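Local coordinates for glycoside hydrolase family protein (PDB 6Q2F) that probably releases terminal alpha-L-rhamnose from glycosides by hydrolysis, as a bacterial alpha-L-rhamnosidase, at residues A[767-771]-A[804-809]; A[809-814]-A[844-849]; A[819-823]-A[862-868]. All coordinates share one frame; numbering follows the deposited sequence.

All three contacts lie in one alpha/beta part of the chain, built on a mixed sheet with a parallel core. Contact 1 comes first. It closes a loop of 32 residues, which includes strand 788-794, and pairs helix 767-773 with helix 803-814. Contact 2 then starts at L809, the residue it shares with contact 1, and joins helix 803-814 to helix 838-848. Contact 3 opens at V819, inside the loop of contact 2, and closes at 862-868, beyond it. These two contacts therefore cross. Contact 3 pairs strands 818-820 and 860-863. W849 NE1 hydrogen-bonds G821 O, tying contact 2 to contact 3.

Contact 1 of 3, residues A[767-771]-A[804-809]; sequences FNALT and AALRKL
F767 meets A804 and A805 with the edge of its ring. Its CG is anti to the backbone N (chi1 172°), which carries the ring out toward the start of the other segment. CZ lies 3.9 Å from A804 CB, which sits in the ring plane. CE1 is 3.7 Å from A805 N, also at the edge. The guanidinium of R555 makes a cation-pi contact with the same ring. One turn on, L770 splits its two methyls between two partners. CD2 touches A805, 4.0 Å from its O and close to its CB. CD1 reaches L809 CD1 at 4.2 Å, and the two leucine side chains cross at about a right angle. The contact joins helix 767-773 to helix 803-814. The short segment axes come within 9.8 Å, at 34° to each other. Both helices pack on one side of the mixed alpha/beta sheet, and L770 and L809 both touch I792 of its strand 788-794. At T771 the two branches part. OG1 points back along its own helix and bonds F767 O at 2.9 Å from above the carbonyl plane. T771 N donates to the same oxygen, so F767 O holds two donors. The hydroxyl bond fixes the rotation of T771. Its CG2 then lies over one face of the F767 ring, near the rim, and 3.8 Å from K808 CB. The K808 chain bends at chi2 (71°). Its CG sits 3.6 Å from T771 CA, and the rest of the chain passes alongside T771 O.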
loop_
_atom_site.group_PDB
_atom_site.type_symbol
_atom_site.label_atom_id
_atom_site.label_comp_id
_atom_site.label_asym_id
_atom_site.label_seq_id
_atom_site.Cartn_x
_atom_site.Cartn_y
_atom_site.Cartn_z
ATOM N N PHE A 767 1.054 -11.838 13.863
ATOM C CA PHE A 767 0.882 -13.065 14.632
ATOM C C PHE A 767 1.819 -14.159 14.133
ATOM O O PHE A 767 2.469 -14.834 14.939
ATOM C CB PHE A 767 -0.588 -13.503 14.578
ATOM C CG PHE A 767 -0.862 -14.865 15.182
ATOM C CD1 PHE A 767 -1.197 -14.995 16.527
ATOM C CD2 PHE A 767 -0.821 -16.003 14.390
ATOM C CE1 PHE A 767 -1.469 -16.250 17.083
ATOM C CE2 PHE A 767 -1.097 -17.280 14.930
ATOM C CZ PHE A 767 -1.432 -17.398 16.275
ATOM N N ASN A 768 1.929 -14.332 12.813
ATOM C CA ASN A 768 2.785 -15.396 12.278
ATOM C C ASN A 768 4.243 -15.174 12.658
ATOM O O ASN A 768 4.938 -16.108 13.071
ATOM C CB ASN A 768 2.681 -15.502 10.753
ATOM C CG ASN A 768 3.620 -16.591 10.201
ATOM O OD1 ASN A 768 4.775 -16.321 9.838
ATOM N ND2 ASN A 768 3.145 -17.832 10.197
ATOM N N ALA A 769 4.739 -13.950 12.479
ATOM C CA ALA A 769 6.112 -13.661 12.872
ATOM C C ALA A 769 6.307 -13.899 14.365
ATOM O O ALA A 769 7.283 -14.528 14.772
ATOM C CB ALA A 769 6.484 -12.229 12.489
ATOM N N LEU A 770 5.382 -13.416 15.193
ATOM C CA LEU A 770 5.486 -13.639 16.634
ATOM C C LEU A 770 5.601 -15.125 16.960
ATOM O O LEU A 770 6.471 -15.537 17.740
ATOM C CB LEU A 770 4.281 -13.027 17.359
ATOM C CG LEU A 770 4.128 -13.430 18.831
ATOM C CD1 LEU A 770 5.307 -12.935 19.678
ATOM C CD2 LEU A 770 2.810 -12.937 19.419
ATOM N N THR A 771 4.757 -15.949 16.340
ATOM C CA THR A 771 4.597 -17.333 16.773
ATOM C C THR A 771 5.455 -18.337 16.012
ATOM O O THR A 771 5.562 -19.485 16.459
ATOM C CB THR A 771 3.134 -17.766 16.657
ATOM O OG1 THR A 771 2.715 -17.669 15.294
ATOM C CG2 THR A 771 2.246 -16.891 17.531
ATOM N N ALA A 804 -3.501 -18.235 21.772
ATOM C CA ALA A 804 -2.368 -18.708 20.982
ATOM C C ALA A 804 -1.243 -17.678 20.949
ATOM O O ALA A 804 -0.065 -18.026 21.080
ATOM C CB ALA A 804 -2.825 -19.035 19.555
ATOM N N ALA A 805 -1.580 -16.402 20.749
ATOM C CA ALA A 805 -0.543 -15.378 20.774
ATOM C C ALA A 805 0.021 -15.244 22.174
ATOM O O ALA A 805 1.236 -15.141 22.354
ATOM C CB ALA A 805 -1.089 -14.029 20.291
ATOM N N LEU A 806 -0.854 -15.234 23.182
ATOM C CA LEU A 806 -0.394 -15.023 24.553
ATOM C C LEU A 806 0.517 -16.158 25.000
ATOM O O LEU A 806 1.526 -15.929 25.687
ATOM C CB LEU A 806 -1.598 -14.887 25.477
ATOM C CG LEU A 806 -1.305 -14.613 26.947
ATOM C CD1 LEU A 806 -0.551 -13.301 27.096
ATOM C CD2 LEU A 806 -2.621 -14.548 27.697
ATOM N N ARG A 807 0.182 -17.388 24.598
ATOM C CA ARG A 807 1.023 -18.542 24.893
ATOM C C ARG A 807 2.435 -18.339 24.367
ATOM O O ARG A 807 3.420 -18.564 25.079
ATOM C CB ARG A 807 0.423 -19.796 24.272
ATOM C CG ARG A 807 -0.655 -20.463 25.111
ATOM C CD ARG A 807 -1.415 -21.483 24.249
ATOM N NE ARG A 807 -2.236 -22.370 25.061
ATOM C CZ ARG A 807 -3.064 -23.275 24.564
ATOM N NH1 ARG A 807 -3.183 -23.399 23.248
ATOM N NH2 ARG A 807 -3.766 -24.050 25.380
ATOM N N LYS A 808 2.547 -17.946 23.099
ATOM C CA LYS A 808 3.865 -17.769 22.512
ATOM C C LYS A 808 4.606 -16.628 23.183
ATOM O O LYS A 808 5.810 -16.721 23.448
ATOM C CB LYS A 808 3.752 -17.518 21.010
ATOM C CG LYS A 808 5.087 -17.677 20.320
ATOM C CD LYS A 808 5.517 -19.150 20.271
ATOM C CE LYS A 808 7.001 -19.276 19.934
ATOM N NZ LYS A 808 7.446 -20.688 19.721
ATOM N N LEU A 809 3.897 -15.548 23.483
ATOM C CA LEU A 809 4.526 -14.405 24.129
ATOM C C LEU A 809 5.029 -14.783 25.515
ATOM O O LEU A 809 6.176 -14.485 25.874
ATOM C CB LEU A 809 3.524 -13.263 24.194
ATOM C CG LEU A 809 4.032 -11.907 24.615
ATOM C CD1 LEU A 809 4.785 -11.244 23.439
ATOM C CD2 LEU A 809 2.834 -11.099 25.063
#

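Contact 2 of 3, residues A[809-814]-A[844-849]; sequences LAALVV and LVARLW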
loop_
_atom_site.group_PDB
_atom_site.type_symbol
_atom_site.label_atom_id
_atom_site.label_comp_id
_atom_site.label_asym_id
_atom_site.label_seq_id
_atom_site.Cartn_x
_atom_site.Cartn_y
_atom_site.Cartn_z
ATOM N N LEU A 809 3.897 -15.548 23.483
ATOM C CA LEU A 809 4.526 -14.405 24.129
ATOM C C LEU A 809 5.029 -14.783 25.515
ATOM O O LEU A 809 6.176 -14.485 25.874
ATOM C CB LEU A 809 3.524 -13.263 24.194
ATOM C CG LEU A 809 4.032 -11.907 24.615
ATOM C CD1 LEU A 809 4.785 -11.244 23.439
ATOM C CD2 LEU A 809 2.834 -11.099 25.063
ATOM N N ALA A 810 4.190 -15.469 26.298
ATOM C CA ALA A 810 4.618 -15.950 27.606
ATOM C C ALA A 810 5.810 -16.884 27.487
ATOM O O ALA A 810 6.733 -16.825 28.306
ATOM C CB ALA A 810 3.463 -16.659 28.318
ATOM N N ALA A 811 5.809 -17.763 26.483
ATOM C CA ALA A 811 6.907 -18.715 26.367
ATOM C C ALA A 811 8.213 -17.998 26.028
ATOM O O ALA A 811 9.282 -18.357 26.540
ATOM C CB ALA A 811 6.579 -19.775 25.314
ATOM N N LEU A 812 8.149 -16.969 25.179
ATOM C CA LEU A 812 9.362 -16.223 24.863
ATOM C C LEU A 812 9.862 -15.458 26.082
ATOM O O LEU A 812 11.062 -15.468 26.373
ATOM C CB LEU A 812 9.108 -15.275 23.694
ATOM C CG LEU A 812 8.811 -15.932 22.344
ATOM C CD1 LEU A 812 8.299 -14.895 21.357
ATOM C CD2 LEU A 812 10.061 -16.609 21.800
ATOM N N VAL A 813 8.954 -14.787 26.797
ATOM C CA VAL A 813 9.298 -14.134 28.061
ATOM C C VAL A 813 9.974 -15.124 29.003
ATOM O O VAL A 813 11.110 -14.910 29.444
ATOM C CB VAL A 813 8.048 -13.504 28.708
ATOM C CG1 VAL A 813 8.378 -12.978 30.091
ATOM C CG2 VAL A 813 7.504 -12.371 27.848
ATOM N N VAL A 814 9.291 -16.237 29.310
ATOM C CA VAL A 814 9.856 -17.220 30.242
ATOM C C VAL A 814 11.196 -17.749 29.724
ATOM O O VAL A 814 12.099 -18.074 30.505
ATOM C CB VAL A 814 8.840 -18.347 30.508
ATOM C CG1 VAL A 814 9.479 -19.514 31.270
ATOM C CG2 VAL A 814 7.670 -17.789 31.342
ATOM N N LEU A 844 -1.960 -16.782 32.328
ATOM C CA LEU A 844 -0.812 -16.227 31.631
ATOM C C LEU A 844 -0.773 -14.714 31.779
ATOM O O LEU A 844 0.301 -14.135 31.965
ATOM C CB LEU A 844 -0.843 -16.638 30.157
ATOM C CG LEU A 844 -0.559 -18.126 29.930
ATOM C CD1 LEU A 844 -0.711 -18.487 28.463
ATOM C CD2 LEU A 844 0.842 -18.471 30.402
ATOM N N VAL A 845 -1.935 -14.055 31.710
ATOM C CA VAL A 845 -1.945 -12.616 31.940
ATOM C C VAL A 845 -1.465 -12.314 33.353
ATOM O O VAL A 845 -0.629 -11.429 33.558
ATOM C CB VAL A 845 -3.338 -12.023 31.667
ATOM C CG1 VAL A 845 -3.402 -10.589 32.173
ATOM C CG2 VAL A 845 -3.632 -12.044 30.165
ATOM N N ALA A 846 -1.954 -13.066 34.347
ATOM C CA ALA A 846 -1.520 -12.815 35.719
ATOM C C ALA A 846 -0.021 -13.045 35.882
ATOM O O ALA A 846 0.627 -12.342 36.655
ATOM C CB ALA A 846 -2.316 -13.683 36.717
ATOM N N ARG A 847 0.555 -13.997 35.143
ATOM C CA ARG A 847 1.983 -14.268 35.295
ATOM C C ARG A 847 2.830 -13.168 34.664
ATOM O O ARG A 847 3.814 -12.715 35.262
ATOM C CB ARG A 847 2.351 -15.629 34.694
ATOM C CG ARG A 847 3.680 -16.152 35.256
ATOM C CD ARG A 847 4.204 -17.393 34.535
ATOM N NE ARG A 847 5.586 -17.642 34.941
ATOM C CZ ARG A 847 6.310 -18.695 34.571
ATOM N NH1 ARG A 847 5.798 -19.621 33.783
ATOM N NH2 ARG A 847 7.555 -18.826 35.003
ATOM N N LEU A 848 2.473 -12.725 33.457
ATOM C CA LEU A 848 3.290 -11.710 32.806
ATOM C C LEU A 848 3.046 -10.329 33.386
ATOM O O LEU A 848 3.925 -9.469 33.296
ATOM C CB LEU A 848 3.040 -11.667 31.292
ATOM C CG LEU A 848 3.299 -12.886 30.423
ATOM C CD1 LEU A 848 3.606 -12.504 28.987
ATOM C CD2 LEU A 848 4.379 -13.758 31.006
ATOM N N TRP A 849 1.870 -10.094 33.958
ATOM C CA TRP A 849 1.500 -8.783 34.493
ATOM C C TRP A 849 1.042 -8.943 35.935
ATOM O O TRP A 849 -0.138 -8.748 36.250
ATOM C CB TRP A 849 0.418 -8.128 33.632
ATOM C CG TRP A 849 0.959 -7.671 32.310
ATOM C CD1 TRP A 849 1.613 -6.506 32.063
ATOM C CD2 TRP A 849 0.910 -8.378 31.066
ATOM N NE1 TRP A 849 1.971 -6.438 30.745
ATOM C CE2 TRP A 849 1.555 -7.576 30.108
ATOM C CE3 TRP A 849 0.377 -9.606 30.668
ATOM C CZ2 TRP A 849 1.684 -7.959 28.773
ATOM C CZ3 TRP A 849 0.512 -9.994 29.339
ATOM C CH2 TRP A 849 1.159 -9.172 28.413
#
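L848 packs both its methyls against A810. CD1 lies 3.8 Å from A810 CA, and CD2 lies 4.1 Å from A810 CB. The alanine is small enough for the leucine to come down on the helix backbone. L844 reaches A810 CB from one turn earlier, with CD2 at 3.8 Å. L848 CD1 also meets V813 CG2 tip to tip. At the C-terminal end of 809-814, V814 CG2 sits over one face of the R847 guanidinium, off its centre and 3.6 Å from NH1. The R847 chain sets off with CG pointing away from its N (chi1 -160°) and stays extended to NE. The two side chains cross at about a right angle. L809 CD2 touches W849 CH2 at 4.2 Å. L848 CB lies over one face of the indole, near its rim, and NE1 hydrogen-bonds G821 O. Further out, V857 touches V813, R847 and L848, while V862 touches V813, L848 and W849. The segment axes come within 10.7 Å. This is the packing of two neighbouring helices on one side of an alpha/beta sheet, running in roughly the same direction and tilted by 31°.

Contact 3 of 3, residues A[819-823]-A[862-868]; sequences VVGKA and VIASQDI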
loop_
_atom_site.group_PDB
_atom_site.type_symbol
_atom_site.label_atom_id
_atom_site.label_comp_id
_atom_site.label_asym_id
_atom_site.label_seq_id
_atom_site.Cartn_x
_atom_site.Cartn_y
_atom_site.Cartn_z
ATOM N N VAL A 819 9.287 -8.068 27.132
ATOM C CA VAL A 819 8.085 -7.535 26.503
ATOM C C VAL A 819 7.766 -6.202 27.157
ATOM O O VAL A 819 7.773 -6.088 28.388
ATOM C CB VAL A 819 6.876 -8.485 26.629
ATOM C CG1 VAL A 819 5.578 -7.746 26.298
ATOM C CG2 VAL A 819 7.047 -9.677 25.744
ATOM N N VAL A 820 7.518 -5.191 26.330
ATOM C CA VAL A 820 7.082 -3.877 26.785
ATOM C C VAL A 820 5.636 -3.701 26.353
ATOM O O VAL A 820 5.337 -3.705 25.150
ATOM C CB VAL A 820 7.960 -2.762 26.208
ATOM C CG1 VAL A 820 7.466 -1.386 26.683
ATOM C CG2 VAL A 820 9.405 -3.013 26.573
ATOM N N GLY A 821 4.752 -3.533 27.319
ATOM C CA GLY A 821 3.356 -3.318 27.009
ATOM C C GLY A 821 2.481 -3.621 28.197
ATOM O O GLY A 821 2.885 -4.273 29.158
ATOM N N LYS A 822 1.245 -3.153 28.110
ATOM C CA LYS A 822 0.275 -3.396 29.158
ATOM C C LYS A 822 -0.535 -4.648 28.847
ATOM O O LYS A 822 -0.645 -5.089 27.692
ATOM C CB LYS A 822 -0.630 -2.177 29.343
ATOM C CG LYS A 822 0.113 -1.031 30.034
ATOM C CD LYS A 822 -0.686 0.261 30.112
ATOM C CE LYS A 822 0.126 1.331 30.838
ATOM N NZ LYS A 822 -0.491 2.689 30.750
ATOM N N ALA A 823 -1.074 -5.238 29.909
ATOM C CA ALA A 823 -1.771 -6.506 29.790
ATOM C C ALA A 823 -2.951 -6.385 28.826
ATOM O O ALA A 823 -3.707 -5.409 28.890
ATOM C CB ALA A 823 -2.257 -6.967 31.169
ATOM N N VAL A 862 8.867 -8.328 31.779
ATOM C CA VAL A 862 7.689 -7.673 31.228
ATOM C C VAL A 862 7.609 -6.296 31.865
ATOM O O VAL A 862 7.422 -6.182 33.085
ATOM C CB VAL A 862 6.399 -8.462 31.493
ATOM C CG1 VAL A 862 5.177 -7.671 31.000
ATOM C CG2 VAL A 862 6.460 -9.837 30.844
ATOM N N ILE A 863 7.743 -5.256 31.049
ATOM C CA ILE A 863 7.643 -3.870 31.495
ATOM C C ILE A 863 6.269 -3.351 31.072
ATOM O O ILE A 863 5.998 -3.178 29.880
ATOM C CB ILE A 863 8.777 -3.017 30.918
ATOM C CG1 ILE A 863 10.123 -3.657 31.249
ATOM C CG2 ILE A 863 8.706 -1.599 31.455
ATOM C CD1 ILE A 863 11.322 -2.882 30.708
ATOM N N ALA A 864 5.394 -3.108 32.048
ATOM C CA ALA A 864 4.002 -2.741 31.788
ATOM C C ALA A 864 3.921 -1.246 31.491
ATOM O O ALA A 864 3.417 -0.436 32.266
ATOM C CB ALA A 864 3.113 -3.141 32.963
ATOM N N SER A 865 4.428 -0.903 30.319
ATOM C CA SER A 865 4.553 0.477 29.893
ATOM C C SER A 865 4.154 0.576 28.431
ATOM O O SER A 865 4.186 -0.413 27.690
ATOM C CB SER A 865 5.992 0.984 30.095
ATOM O OG SER A 865 6.175 2.277 29.582
ATOM N N GLN A 866 3.751 1.782 28.032
ATOM C CA GLN A 866 3.538 2.129 26.632
ATOM C C GLN A 866 4.487 3.257 26.222
ATOM O O GLN A 866 4.204 4.028 25.303
ATOM C CB GLN A 866 2.079 2.512 26.382
ATOM C CG GLN A 866 1.037 1.459 26.855
ATOM C CD GLN A 866 1.053 0.148 26.042
ATOM O OE1 GLN A 866 0.564 -0.889 26.505
ATOM N NE2 GLN A 866 1.603 0.197 24.834
ATOM N N ASP A 867 5.625 3.349 26.911
ATOM C CA ASP A 867 6.690 4.316 26.649
ATOM C C ASP A 867 7.926 3.516 26.240
ATOM O O ASP A 867 8.703 3.082 27.090
ATOM C CB ASP A 867 6.947 5.171 27.902
ATOM C CG ASP A 867 7.944 6.291 27.655
ATOM O OD1 ASP A 867 8.796 6.146 26.756
ATOM O OD2 ASP A 867 7.870 7.316 28.360
ATOM N N ILE A 868 8.122 3.338 24.933
ATOM C CA ILE A 868 9.101 2.353 24.477
ATOM C C ILE A 868 10.520 2.815 24.788
ATOM O O ILE A 868 11.379 2.012 25.166
ATOM C CB ILE A 868 8.911 2.047 22.976
ATOM C CG1 ILE A 868 9.943 1.028 22.495
ATOM C CG2 ILE A 868 9.010 3.322 22.128
ATOM C CD1 ILE A 868 9.915 -0.270 23.247
#
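Q866 reaches across to the side chain and backbone N of K822. From CB the chain bends at chi2 (-68°). CG rests 3.9 Å from K822 CD, and the two side chains pass at a slant. The amide CD comes to 3.9 Å from K822 N. OE1 accepts from K822 N at 2.9 Å, with the donor above the carbonyl plane rather than on a lone pair. OE1 also lies 3.3 Å from K822 CB. NE2 turns the other way and bonds Y793 OH and L794 O. With an alanine here, K822 N would probably lose its acceptor, and Y793 OH and L794 O their NE2 partner. G821 has phi and psi (161°, 165°) at which a CB would run into the carbonyl O of V820, so glycine suits the site. Just before G821, strands 818-820 and 860-863 pair in parallel. I863 N donates to V819 O at 2.8 Å, and G821 N donates to I863 O at 2.9 Å. Strand 818-820 lies between 788-794 and 860-863 and follows 788-794 through helix 803-814, a beta-alpha-beta crossover. V819 and V862 face that helix, while V820 and I863 face helix 868-874 on the other side of the sheet.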